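Local atomic coordinates of putative tetR family transcriptional regulator (Streptomyces coelicolor A3, PDB entry 2Q24), a protein that probably binds cis-regulatory DNA through a helix-turn-helix and regulates transcription, as members of the TetR family do. Residues B[22-25]-B[26-30]; B[55-58]-B[59-62]; B[88-91]-B[92-96]; B[153-156]-B[157-161]. All coordinates share one frame; numbering follows the deposited sequence. Where two conformers were deposited one is given.

In the fold
All four contacts are local, each within eight or nine consecutive residues, and they follow one another in series, so none nests in or crosses another and none closes a long loop. Contact 1 lies on helix 17-31, and contact 2 joins the loop after helix 48-54 to the start of helix 58-75; both fall in the TetR-type DNA-binding region, contact 2 where the predicted helix-turn-helix passes into helix 58-75. They touch, F28 and A24 of contact 1 packing on R58, L61 and I62 of contact 2. Contact 3, on helix 86-106, and contact 4, on helix 152-165, belong to the C-terminal part and meet where T94 and W93 pack on L159. The centres of contacts 2 and 3 lie about 31 Å apart.

Contact 1: residues B[22-25]-B[26-30]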
loop_
_atom_site.group_PDB
_atom_site.type_symbol
_atom_site.label_atom_id
_atom_site.label_comp_id
_atom_site.label_asym_id
_atom_site.label_seq_id
_atom_site.Cartn_x
_atom_site.Cartn_y
_atom_site.Cartn_z
ATOM N N ALA B 22 13.830 4.488 7.015
ATOM C CA ALA B 22 13.683 5.931 7.200
ATOM C C ALA B 22 14.995 6.648 6.868
ATOM O O ALA B 22 15.012 7.634 6.121
ATOM C CB ALA B 22 13.249 6.236 8.630
ATOM N N ALA B 23 16.097 6.124 7.401
ATOM C CA ALA B 23 17.436 6.648 7.097
ATOM C C ALA B 23 17.779 6.553 5.601
ATOM O O ALA B 23 18.329 7.512 5.029
ATOM C CB ALA B 23 18.518 5.937 7.959
ATOM N N ALA B 24 17.448 5.422 4.959
ATOM C CA ALA B 24 17.630 5.281 3.522
ATOM C C ALA B 24 16.895 6.350 2.717
ATOM O O ALA B 24 17.442 6.920 1.786
ATOM C CB ALA B 24 17.194 3.870 3.066
ATOM N N VAL B 25 15.619 6.581 3.031
ATOM C CA VAL B 25 14.881 7.594 2.321
ATOM C C VAL B 25 15.567 8.955 2.464
ATOM O O VAL B 25 15.702 9.674 1.485
ATOM C CB VAL B 25 13.430 7.686 2.836
ATOM C CG1 VAL B 25 12.729 8.971 2.330
ATOM C CG2 VAL B 25 12.642 6.413 2.451
ATOM N N ARG B 26 15.978 9.298 3.687
ATOM C CA ARG B 26 16.602 10.585 3.987
ATOM C C ARG B 26 17.879 10.730 3.141
ATOM O O ARG B 26 18.068 11.720 2.425
ATOM C CB ARG B 26 16.900 10.624 5.497
ATOM C CG ARG B 26 17.351 11.943 6.134
ATOM C CD ARG B 26 17.673 11.702 7.642
ATOM N NE ARG B 26 16.827 10.622 8.206
ATOM C CZ ARG B 26 17.139 9.844 9.252
ATOM N NH1 ARG B 26 18.287 9.995 9.912
ATOM N NH2 ARG B 26 16.281 8.903 9.649
ATOM N N VAL B 27 18.732 9.720 3.192
ATOM C CA VAL B 27 20.038 9.793 2.531
ATOM C C VAL B 27 19.920 9.703 0.995
ATOM O O VAL B 27 20.599 10.428 0.269
ATOM C CB VAL B 27 21.035 8.727 3.092
ATOM C CG1 VAL B 27 22.398 8.813 2.379
ATOM C CG2 VAL B 27 21.256 8.914 4.600
ATOM N N PHE B 28 19.078 8.807 0.489
ATOM C CA PHE B 28 18.895 8.727 -0.959
ATOM C C PHE B 28 18.216 9.983 -1.500
ATOM O O PHE B 28 18.549 10.430 -2.595
ATOM C CB PHE B 28 18.119 7.474 -1.375
ATOM C CG PHE B 28 18.951 6.218 -1.371
ATOM C CD1 PHE B 28 20.106 6.115 -2.155
ATOM C CD2 PHE B 28 18.584 5.139 -0.577
ATOM C CE1 PHE B 28 20.879 4.960 -2.134
ATOM C CE2 PHE B 28 19.355 3.967 -0.562
ATOM C CZ PHE B 28 20.492 3.886 -1.340
ATOM N N SER B 29 17.277 10.572 -0.749
ATOM C CA SER B 29 16.649 11.778 -1.268
ATOM C C SER B 29 17.601 12.981 -1.299
ATOM O O SER B 29 17.447 13.844 -2.152
ATOM C CB SER B 29 15.306 12.102 -0.609
ATOM O OG SER B 29 15.475 12.390 0.753
ATOM N N GLU B 30 18.567 13.009 -0.385
ATOM C CA GLU B 30 19.607 14.056 -0.343
ATOM C C GLU B 30 20.733 13.853 -1.349
ATOM O O GLU B 30 21.196 14.812 -1.973
ATOM C CB GLU B 30 20.246 14.104 1.041
ATOM C CG GLU B 30 19.407 14.749 2.120
ATOM C CD GLU B 30 20.214 15.037 3.369
ATOM O OE1 GLU B 30 21.415 15.386 3.241
#
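R26 folds its side chain back along helix 17-31 and lays one face of its guanidinium group over the backbone of A23, one turn earlier. The CA of A23 sits 3.6 Å above the guanidinium plane, offset toward its rim. The arm leaves the helix with CG anti to the backbone N (chi1 -170°) and runs extended until a bend about the CG-CD bond brings the flat group back over the preceding turn; there NH2 lies 4.1 Å from the CB of A23. The charged end is not left to this packing alone, because NH1 makes a salt bridge to E43.

F28 is set differently. Its CG stands beside the backbone N, which carries the ring toward A24, and CD2 lies 4.1 Å from the CB of A24. The same CD2 is 3.2 Å from the carbonyl oxygen of A24, an oxygen already engaged by the backbone N of F28 at 2.8 Å.

S29 turns its hydroxyl back to the helix: OG is 2.8 Å from the carbonyl oxygen of V25 and 3.2 Å from that of R26, and its one proton can serve either. The V25 oxygen also takes the backbone N of S29, at 2.9 Å.

Helix 17-31 is the first helix of the TetR-type DNA-binding domain, and its side chains point to different neighbours. A23, V27 and F28 pack against helix 37-43, within the predicted helix-turn-helix, while A24, V25 and F28 rest on helix 58-75, and F28 and S29 also touch M107 in the loop before helix 108-116.

Contact 2: residues B[55-58]-B[59-62]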
loop_
_atom_site.group_PDB
_atom_site.type_symbol
_atom_site.label_atom_id
_atom_site.label_comp_id
_atom_site.label_asym_id
_atom_site.label_seq_id
_atom_site.Cartn_x
_atom_site.Cartn_y
_atom_site.Cartn_z
ATOM N N PHE B 55 19.331 -6.369 3.223
ATOM C CA PHE B 55 19.165 -5.761 1.888
ATOM C C PHE B 55 20.452 -5.919 1.120
ATOM O O PHE B 55 21.305 -5.021 1.160
ATOM C CB PHE B 55 18.849 -4.267 1.991
ATOM C CG PHE B 55 17.720 -3.962 2.904
ATOM C CD1 PHE B 55 16.416 -4.022 2.445
ATOM C CD2 PHE B 55 17.953 -3.658 4.241
ATOM C CE1 PHE B 55 15.358 -3.766 3.305
ATOM C CE2 PHE B 55 16.884 -3.389 5.112
ATOM C CZ PHE B 55 15.587 -3.448 4.636
ATOM N N PRO B 56 20.588 -7.042 0.393
ATOM C CA PRO B 56 21.844 -7.526 -0.158
ATOM C C PRO B 56 22.273 -6.773 -1.410
ATOM O O PRO B 56 23.261 -7.135 -2.049
ATOM C CB PRO B 56 21.524 -8.987 -0.536
ATOM C CG PRO B 56 20.125 -9.247 -0.042
ATOM C CD PRO B 56 19.474 -7.914 0.004
ATOM N N THR B 57 21.527 -5.734 -1.750
ATOM C CA THR B 57 21.696 -5.050 -2.998
ATOM C C THR B 57 21.269 -3.609 -2.725
ATOM O O THR B 57 20.324 -3.364 -1.970
ATOM C CB THR B 57 20.795 -5.771 -4.051
ATOM O OG1 THR B 57 21.602 -6.591 -4.934
ATOM C CG2 THR B 57 19.962 -4.828 -4.834
ATOM N N ARG B 58 21.950 -2.653 -3.336
ATOM C CA ARG B 58 21.564 -1.258 -3.184
ATOM C C ARG B 58 20.146 -1.031 -3.712
ATOM O O ARG B 58 19.339 -0.320 -3.085
ATOM C CB ARG B 58 22.553 -0.368 -3.940
ATOM C CG ARG B 58 22.313 1.106 -3.750
ATOM C CD ARG B 58 23.173 1.911 -4.712
ATOM N NE ARG B 58 24.507 2.143 -4.145
ATOM C CZ ARG B 58 24.873 3.279 -3.540
ATOM N NH1 ARG B 58 24.023 4.300 -3.442
ATOM N NH2 ARG B 58 26.094 3.400 -3.045
ATOM N N GLU B 59 19.839 -1.620 -4.871
ATOM C CA GLU B 59 18.491 -1.436 -5.423
ATOM C C GLU B 59 17.380 -2.067 -4.568
ATOM O O GLU B 59 16.253 -1.563 -4.538
ATOM C CB GLU B 59 18.361 -1.801 -6.916
ATOM C CG GLU B 59 19.383 -2.668 -7.564
ATOM C CD GLU B 59 20.815 -2.162 -7.459
ATOM O OE1 GLU B 59 21.195 -1.170 -8.121
ATOM O OE2 GLU B 59 21.564 -2.793 -6.707
ATOM N N ALA B 60 17.699 -3.148 -3.863
ATOM C CA ALA B 60 16.710 -3.741 -2.966
ATOM C C ALA B 60 16.442 -2.780 -1.785
ATOM O O ALA B 60 15.297 -2.623 -1.340
ATOM C CB ALA B 60 17.171 -5.052 -2.494
ATOM N N LEU B 61 17.504 -2.149 -1.297
ATOM C CA LEU B 61 17.380 -1.110 -0.238
ATOM C C LEU B 61 16.546 0.069 -0.700
ATOM O O LEU B 61 15.629 0.498 -0.003
ATOM C CB LEU B 61 18.766 -0.648 0.280
ATOM C CG LEU B 61 18.716 0.338 1.450
ATOM C CD1 LEU B 61 17.958 -0.288 2.642
ATOM C CD2 LEU B 61 20.134 0.823 1.865
ATOM N N ILE B 62 16.849 0.603 -1.879
ATOM C CA ILE B 62 16.083 1.735 -2.431
ATOM C C ILE B 62 14.615 1.366 -2.587
ATOM O O ILE B 62 13.742 2.103 -2.136
ATOM C CB ILE B 62 16.644 2.119 -3.825
ATOM C CG1 ILE B 62 18.053 2.714 -3.656
ATOM C CG2 ILE B 62 15.724 3.135 -4.539
ATOM C CD1 ILE B 62 18.896 2.639 -4.937
#
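F55 and L61 meet where the predicted helix-turn-helix motif ends and the chain turns into helix 58-75. Their side chains cross at about a right angle, and the CD1 methyl of L61 sits over one face of the F55 ring in a CH-pi contact, 3.8 Å from the ring centroid and 18° off its normal. L61 reaches this place because its CG is anti to the backbone N (chi1 -175°). This is the close-packed side: F55 also touches R17 and L21 of helix 17-31, and L61 packs on L37 and I40. An alanine in place of F55 is likely to strip the L61 methyl of the ring it sits on and open a gap beside L21. Also on this side, R58 lays its CG 3.9 Å from the CD1 of buried I62, then bends away to bond the A35 carbonyl through NH2.

The other side faces solvent. Its loose touch is that of P56, whose CD is 4.4 Å from the CB of A60. The T57 side chain, although at the N-cap position, makes no capping bond; the T57 carbonyl instead starts the helix, accepting L61 N at 3.1 Å and, weakly, A60 N. Yet the packing is locally close here, for E59 folds back across T57, where its carboxylate oxygen OE2 lies 3.2 Å from the methyl carbon CG2 of T57.

Contact 3: residues B[88-91]-B[92-96]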
loop_
_atom_site.group_PDB
_atom_site.type_symbol
_atom_site.label_atom_id
_atom_site.label_comp_id
_atom_site.label_asym_id
_atom_site.label_seq_id
_atom_site.Cartn_x
_atom_site.Cartn_y
_atom_site.Cartn_z
ATOM N N GLU B 88 -9.278 18.596 9.123
ATOM C CA GLU B 88 -7.943 18.783 9.709
ATOM C C GLU B 88 -7.098 17.536 9.587
ATOM O O GLU B 88 -5.880 17.649 9.367
ATOM C CB GLU B 88 -8.087 19.192 11.163
ATOM C CG GLU B 88 -8.604 20.607 11.297
ATOM C CD GLU B 88 -8.663 21.096 12.739
ATOM O OE1 GLU B 88 -7.885 20.632 13.619
ATOM O OE2 GLU B 88 -9.518 21.976 13.013
ATOM N N ALA B 89 -7.700 16.349 9.725
ATOM C CA ALA B 89 -6.950 15.119 9.316
ATOM C C ALA B 89 -6.422 15.206 7.866
ATOM O O ALA B 89 -5.224 14.957 7.592
ATOM C CB ALA B 89 -7.776 13.797 9.552
ATOM N N LEU B 90 -7.319 15.505 6.910
ATOM C CA LEU B 90 -6.922 15.737 5.523
ATOM C C LEU B 90 -5.757 16.746 5.409
ATOM O O LEU B 90 -4.730 16.424 4.817
ATOM C CB LEU B 90 -8.176 16.163 4.703
ATOM C CG LEU B 90 -7.896 16.576 3.261
ATOM C CD1 LEU B 90 -7.320 15.324 2.459
ATOM C CD2 LEU B 90 -9.285 17.054 2.741
ATOM N N ARG B 91 -5.868 17.906 6.058
ATOM C CA ARG B 91 -4.814 18.919 6.023
ATOM C C ARG B 91 -3.465 18.375 6.520
ATOM O O ARG B 91 -2.447 18.562 5.879
ATOM C CB ARG B 91 -5.251 20.156 6.852
ATOM C CG ARG B 91 -4.155 21.214 7.116
ATOM C CD ARG B 91 -4.715 22.499 7.753
ATOM N NE ARG B 91 -5.985 22.952 7.142
ATOM C CZ ARG B 91 -6.125 23.869 6.167
ATOM N NH1 ARG B 91 -5.092 24.509 5.642
ATOM N NH2 ARG B 91 -7.327 24.147 5.724
ATOM N N ALA B 92 -3.469 17.716 7.696
ATOM C CA ALA B 92 -2.201 17.163 8.240
ATOM C C ALA B 92 -1.622 16.156 7.281
ATOM O O ALA B 92 -0.408 16.142 6.999
ATOM C CB ALA B 92 -2.406 16.556 9.625
ATOM N N TRP B 93 -2.480 15.309 6.729
ATOM C CA TRP B 93 -1.991 14.291 5.798
ATOM C C TRP B 93 -1.431 14.872 4.498
ATOM O O TRP B 93 -0.459 14.375 3.953
ATOM C CB TRP B 93 -3.130 13.302 5.493
ATOM C CG TRP B 93 -2.684 12.099 4.655
ATOM C CD1 TRP B 93 -2.228 10.877 5.115
ATOM C CD2 TRP B 93 -2.670 12.037 3.238
ATOM N NE1 TRP B 93 -1.933 10.050 4.034
ATOM C CE2 TRP B 93 -2.185 10.742 2.869
ATOM C CE3 TRP B 93 -3.003 12.963 2.224
ATOM C CZ2 TRP B 93 -2.084 10.339 1.534
ATOM C CZ3 TRP B 93 -2.892 12.554 0.861
ATOM C CH2 TRP B 93 -2.407 11.264 0.541
ATOM N N THR B 94 -2.034 15.911 3.968
ATOM C CA THR B 94 -1.510 16.525 2.773
ATOM C C THR B 94 -0.074 17.053 2.953
ATOM O O THR B 94 0.685 17.030 2.055
ATOM C CB THR B 94 -2.430 17.628 2.204
ATOM O OG1 THR B 94 -2.481 18.733 3.072
ATOM C CG2 THR B 94 -3.781 17.105 1.886
ATOM N N ARG B 95 0.260 17.533 4.139
ATOM C CA ARG B 95 1.659 17.889 4.432
ATOM C C ARG B 95 2.557 16.641 4.360
ATOM O O ARG B 95 3.662 16.692 3.804
ATOM C CB ARG B 95 1.781 18.645 5.783
ATOM C CG ARG B 95 1.194 20.035 5.764
ATOM C CD ARG B 95 1.492 20.916 7.057
ATOM N NE ARG B 95 2.884 20.786 7.441
ATOM C CZ ARG B 95 3.868 21.612 7.072
ATOM N NH1 ARG B 95 3.616 22.688 6.326
ATOM N NH2 ARG B 95 5.111 21.357 7.479
ATOM N N ARG B 96 2.075 15.516 4.887
ATOM C CA ARG B 96 2.835 14.247 4.806
ATOM C C ARG B 96 2.963 13.792 3.360
ATOM O O ARG B 96 3.998 13.251 2.956
ATOM C CB ARG B 96 2.182 13.131 5.669
ATOM C CG ARG B 96 2.149 13.463 7.187
ATOM C CD ARG B 96 3.546 13.769 7.720
ATOM N NE ARG B 96 4.321 12.566 7.861
ATOM C CZ ARG B 96 5.628 12.443 7.607
ATOM N NH1 ARG B 96 6.369 13.457 7.141
ATOM N NH2 ARG B 96 6.195 11.264 7.826
#
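With OG1 of T94 placed between its backbone N and carbonyl carbon (chi1 67°), the hydroxyl faces back along helix 86-106 and the methyl CG2 falls beside the backbone N. L90 has CG anti to its own N, which helps carry its CD1 to 4.0 Å from the CG2 of T94. The motif is the familiar one of a helical threonine bonded to a carbonyl of the preceding turn, here in the all-helical C-terminal domain of a TetR-type regulator. OG1 donates to the carbonyl oxygen of R91 at 2.8 Å, while the R95 backbone N reaches the same oxygen only weakly, at 3.4 Å.

A valine in place of T94 would probably cost the R91 carbonyl its short hydroxyl bond, leaving it to depend more on the weak one from R95 N. The apolar flank continues outward: L90 packs on L133 and L183, and T94 on L179. R95 forms a salt bridge to E176 of helix 172-185, and R91, in one of its two conformers, another to D180, whereas W93 turns to helices 77-83 and 125-142 and bonds the L73 carbonyl through NE1. The OG1 of T94 approaches the R91 oxygen at a C=O...O angle of 122°, tilted 27° from the carbonyl plane.

Contact 4: residues B[153-156]-B[157-161]; sequences TDMF and AALAG
M155, a selenomethionine here, and L159 meet one turn apart on helix 152-165, the terminal CE of M155 lying 4.3 Å from the CD2 of L159. The touch is light. L159 fits more closely against the backbone behind it: its CG stands beside its own backbone N (chi1 -61°), which places that branch point 3.3 Å from the M155 carbonyl oxygen. The same oxygen receives L159 N at 3.0 Å in a nearly straight bond, with an N-H...O angle of 172°.

F156 takes another direction. With CG anti to the backbone N (chi1 -176°), its ring projects from the helix and presents an edge, near the ring plane, to the backbone N of A157. A160 brings its CB to 3.4 Å from the F156 carbonyl oxygen, which also accepts A160 N at 2.9 Å. The small side chains of A157 and A158 rest against carbonyl oxygens of the preceding turn. A157 N bonds the T153 oxygen from above the carbonyl plane, at 3.1 Å.

Beyond this first shell, neighbouring helices hold the larger groups. M155 is packed by M137, V182 and L183, and L159 by L179 together with W93, T94 and F97 of helix 86-106. The F156 ring meets that of F97 edge-to-face and also touches I129 and Q130 of helix 125-142.

M155 and L159 thus turn inward, F156 lies partly exposed at the border, and T153, D154 and A157 lie on the exposed side, consistent with an amphipathic helix packed on the helical bundle of a TetR-type C-terminal domain.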
loop_
_atom_site.group_PDB
_atom_site.type_symbol
_atom_site.label_atom_id
_atom_site.label_comp_id
_atom_site.label_asym_id
_atom_site.label_seq_id
_atom_site.Cartn_x
_atom_site.Cartn_y
_atom_site.Cartn_z
ATOM N N THR B 153 -8.526 11.550 -7.576
ATOM C CA THR B 153 -7.425 11.564 -8.555
ATOM C C THR B 153 -7.004 13.022 -8.893
ATOM O O THR B 153 -5.837 13.316 -9.225
ATOM C CB THR B 153 -7.758 10.765 -9.810
ATOM O OG1 THR B 153 -6.639 10.839 -10.696
ATOM C CG2 THR B 153 -8.940 11.315 -10.477
ATOM N N ASP B 154 -7.982 13.917 -8.829
ATOM C CA ASP B 154 -7.694 15.329 -9.083
ATOM C C ASP B 154 -6.958 15.925 -7.899
ATOM O O ASP B 154 -6.010 16.679 -8.056
ATOM C CB ASP B 154 -8.987 16.126 -9.348
ATOM C CG ASP B 154 -9.591 15.842 -10.693
ATOM O OD1 ASP B 154 -8.920 15.278 -11.594
ATOM O OD2 ASP B 154 -10.755 16.234 -10.861
HETATM N N MSE B 155 -7.377 15.579 -6.686
HETATM C CA MSE B 155 -6.677 16.070 -5.522
HETATM C C MSE B 155 -5.236 15.534 -5.533
HETATM O O MSE B 155 -4.278 16.216 -5.151
HETATM C CB MSE B 155 -7.439 15.644 -4.255
HETATM C CG MSE B 155 -6.892 16.221 -3.024
HETATM SE SE MSE B 155 -7.213 18.244 -3.001
HETATM C CE MSE B 155 -6.451 18.407 -1.213
ATOM N N PHE B 156 -5.077 14.269 -5.933
ATOM C CA PHE B 156 -3.729 13.744 -5.996
ATOM C C PHE B 156 -2.853 14.606 -6.936
ATOM O O PHE B 156 -1.710 14.947 -6.640
ATOM C CB PHE B 156 -3.767 12.289 -6.466
ATOM C CG PHE B 156 -2.414 11.611 -6.468
ATOM C CD1 PHE B 156 -2.093 10.658 -5.473
ATOM C CD2 PHE B 156 -1.493 11.844 -7.482
ATOM C CE1 PHE B 156 -0.882 9.976 -5.509
ATOM C CE2 PHE B 156 -0.252 11.189 -7.494
ATOM C CZ PHE B 156 0.052 10.258 -6.456
ATOM N N ALA B 157 -3.390 14.915 -8.105
ATOM C CA ALA B 157 -2.632 15.687 -9.105
ATOM C C ALA B 157 -2.329 17.104 -8.576
ATOM O O ALA B 157 -1.306 17.670 -8.853
ATOM C CB ALA B 157 -3.445 15.782 -10.370
ATOM N N ALA B 158 -3.267 17.661 -7.829
ATOM C CA ALA B 158 -3.045 19.013 -7.217
ATOM C C ALA B 158 -1.883 18.971 -6.263
ATOM O O ALA B 158 -0.958 19.779 -6.322
ATOM C CB ALA B 158 -4.385 19.474 -6.494
ATOM N N LEU B 159 -1.883 17.988 -5.369
ATOM C CA LEU B 159 -0.759 17.886 -4.427
ATOM C C LEU B 159 0.600 17.577 -5.112
ATOM O O LEU B 159 1.642 18.097 -4.717
ATOM C CB LEU B 159 -1.107 16.793 -3.388
ATOM C CG LEU B 159 -2.358 17.047 -2.537
ATOM C CD1 LEU B 159 -2.716 15.715 -1.700
ATOM C CD2 LEU B 159 -2.157 18.219 -1.626
ATOM N N ALA B 160 0.570 16.695 -6.095
ATOM C CA ALA B 160 1.747 16.367 -6.907
ATOM C C ALA B 160 2.318 17.633 -7.519
ATOM O O ALA B 160 3.525 17.779 -7.572
ATOM C CB ALA B 160 1.417 15.395 -7.990
ATOM N N GLY B 161 1.434 18.520 -7.981
ATOM C CA GLY B 161 1.883 19.743 -8.617
ATOM C C GLY B 161 2.615 20.665 -7.653
ATOM O O GLY B 161 3.619 21.298 -8.006
#